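Local atomic coordinates of beta-galactosidase (Bacillus circulans, PDB entry 4MAD), a protein that probably hydrolyses terminal non-reducing beta-D-galactose residues from beta-D-galactosides, as a member of glycosyl hydrolase family 35. Residues E507-N511 with F512-H516. Residues are numbered along the deposited sequence; the frame is centred on the assembly and turned at random.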
loop_
_atom_site.group_PDB
_atom_site.type_symbol
_atom_site.label_atom_id
_atom_site.label_comp_id
_atom_site.label_asym_id
_atom_site.label_seq_id
_atom_site.Cartn_x
_atom_site.Cartn_y
_atom_site.Cartn_z
ATOM N N GLU A 507 -4.809 -34.588 -8.954
ATOM C CA GLU A 507 -4.039 -34.618 -7.715
ATOM C C GLU A 507 -3.681 -33.194 -7.335
ATOM O O GLU A 507 -3.528 -32.384 -8.195
ATOM C CB GLU A 507 -2.748 -35.455 -7.983
ATOM C CG GLU A 507 -1.477 -35.099 -7.176
ATOM C CD GLU A 507 -0.133 -35.509 -7.826
ATOM O OE1 GLU A 507 0.582 -36.360 -7.272
ATOM O OE2 GLU A 507 0.225 -34.951 -8.886
ATOM N N VAL A 508 -3.509 -32.958 -6.036
ATOM C CA VAL A 508 -2.977 -31.707 -5.507
ATOM C C VAL A 508 -1.928 -32.047 -4.447
ATOM O O VAL A 508 -2.165 -32.891 -3.584
ATOM C CB VAL A 508 -4.081 -30.843 -4.874
ATOM C CG1 VAL A 508 -3.490 -29.916 -3.823
ATOM C CG2 VAL A 508 -4.811 -30.048 -5.946
ATOM N N LYS A 509 -0.766 -31.401 -4.519
ATOM C CA LYS A 509 0.344 -31.744 -3.651
ATOM C C LYS A 509 0.633 -30.677 -2.629
ATOM O O LYS A 509 0.737 -29.542 -2.940
ATOM C CB LYS A 509 1.600 -31.968 -4.479
ATOM C CG LYS A 509 1.433 -32.847 -5.622
ATOM C CD LYS A 509 2.739 -33.082 -6.371
ATOM C CE LYS A 509 2.883 -32.259 -7.585
ATOM N NZ LYS A 509 3.931 -32.755 -8.458
ATOM N N GLU A 510 0.772 -31.096 -1.390
ATOM C CA GLU A 510 1.090 -30.183 -0.332
ATOM C C GLU A 510 2.456 -29.585 -0.599
ATOM O O GLU A 510 3.259 -30.211 -1.186
ATOM C CB GLU A 510 1.096 -30.901 0.978
ATOM C CG GLU A 510 -0.221 -31.448 1.310
ATOM C CD GLU A 510 -1.217 -30.367 1.680
ATOM O OE1 GLU A 510 -1.214 -29.996 2.836
ATOM O OE2 GLU A 510 -1.972 -29.910 0.835
ATOM N N ASN A 511 2.664 -28.349 -0.212
ATOM C CA ASN A 511 3.940 -27.674 -0.363
ATOM C C ASN A 511 4.312 -27.270 -1.769
ATOM O O ASN A 511 5.351 -26.733 -1.989
ATOM C CB ASN A 511 5.036 -28.422 0.350
ATOM C CG ASN A 511 4.863 -28.379 1.810
ATOM O OD1 ASN A 511 4.898 -29.368 2.450
ATOM N ND2 ASN A 511 4.626 -27.232 2.334
ATOM N N PHE A 512 3.362 -27.434 -2.655
ATOM C CA PHE A 512 3.422 -26.917 -3.994
ATOM C C PHE A 512 2.255 -25.934 -4.200
ATOM O O PHE A 512 1.176 -26.175 -3.784
ATOM C CB PHE A 512 3.265 -28.024 -5.007
ATOM C CG PHE A 512 4.429 -28.953 -5.111
ATOM C CD1 PHE A 512 5.228 -28.957 -6.218
ATOM C CD2 PHE A 512 4.697 -29.842 -4.143
ATOM C CE1 PHE A 512 6.246 -29.837 -6.316
ATOM C CE2 PHE A 512 5.698 -30.718 -4.269
ATOM C CZ PHE A 512 6.486 -30.694 -5.332
ATOM N N PRO A 513 2.508 -24.827 -4.857
ATOM C CA PRO A 513 1.424 -23.884 -5.063
ATOM C C PRO A 513 0.458 -24.402 -6.101
ATOM O O PRO A 513 0.875 -24.832 -7.116
ATOM C CB PRO A 513 2.146 -22.612 -5.528
ATOM C CG PRO A 513 3.460 -22.756 -5.067
ATOM C CD PRO A 513 3.770 -24.177 -5.197
ATOM N N TYR A 514 -0.821 -24.288 -5.813
ATOM C CA TYR A 514 -1.852 -24.619 -6.754
ATOM C C TYR A 514 -2.898 -23.537 -6.829
ATOM O O TYR A 514 -3.226 -22.964 -5.854
ATOM C CB TYR A 514 -2.537 -25.902 -6.373
ATOM C CG TYR A 514 -1.870 -27.141 -6.817
ATOM C CD1 TYR A 514 -2.332 -27.860 -7.898
ATOM C CD2 TYR A 514 -0.779 -27.618 -6.151
ATOM C CE1 TYR A 514 -1.725 -29.008 -8.274
ATOM C CE2 TYR A 514 -0.171 -28.744 -6.530
ATOM C CZ TYR A 514 -0.634 -29.445 -7.574
ATOM O OH TYR A 514 0.015 -30.569 -7.948
ATOM N N PHE A 515 -3.406 -23.300 -8.020
ATOM C CA PHE A 515 -4.593 -22.544 -8.238
ATOM C C PHE A 515 -5.836 -23.428 -8.017
ATOM O O PHE A 515 -5.892 -24.515 -8.489
ATOM C CB PHE A 515 -4.617 -21.980 -9.636
ATOM C CG PHE A 515 -3.515 -20.999 -9.919
ATOM C CD1 PHE A 515 -3.649 -19.685 -9.633
ATOM C CD2 PHE A 515 -2.338 -21.411 -10.486
ATOM C CE1 PHE A 515 -2.677 -18.819 -9.898
ATOM C CE2 PHE A 515 -1.381 -20.536 -10.751
ATOM C CZ PHE A 515 -1.541 -19.245 -10.452
ATOM N N HIS A 516 -6.807 -22.946 -7.318
ATOM C CA HIS A 516 -7.970 -23.712 -7.058
ATOM C C HIS A 516 -9.121 -22.902 -7.612
ATOM O O HIS A 516 -9.198 -21.758 -7.337
ATOM C CB HIS A 516 -8.139 -23.823 -5.591
ATOM C CG HIS A 516 -7.091 -24.631 -4.925
ATOM N ND1 HIS A 516 -7.022 -25.984 -5.041
ATOM C CD2 HIS A 516 -6.067 -24.276 -4.129
ATOM C CE1 HIS A 516 -6.011 -26.433 -4.332
ATOM N NE2 HIS A 516 -5.404 -25.414 -3.782
#
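With chi1 at -49°, Lys509 sets CG beside its own backbone N, and a bend at chi3 (-100°) lays the end of the chain over one face of the Phe512 ring. Lys509 CE stands almost above the ring centre in a CH-pi contact, 4.2 Å from the centroid, and NZ adds a cation-pi interaction from the same face. The two residues are the ends of a type II turn, with Asn511 at positive phi; its closing bond, Phe512 N to Lys509 O, is weak at 3.4 Å. Glu510 O lies at the edge of the Phe512 ring, in its plane, 3.3 Å from CD2.

Across the turn, Val508 CG2 rests on one face of Tyr514, offset toward the rim and 3.8 Å from CD1, while Lys509 CE packs 3.3 Å from Tyr514 OH. An alanine in place of Tyr514 would probably strip Val508 CG2 of its aromatic platform and leave the lysine chain freer to swing. Glu510 OE2 hydrogen-bonds His581 N, and Tyr514 meets the His581 ring edge-to-face. The turn leads into strand 514-522 of the galactose-binding domain, between strands 569-577 and 357-366; Phe512 meets Tyr428 of strand 427-433, an outermost strand of a second antiparallel sheet.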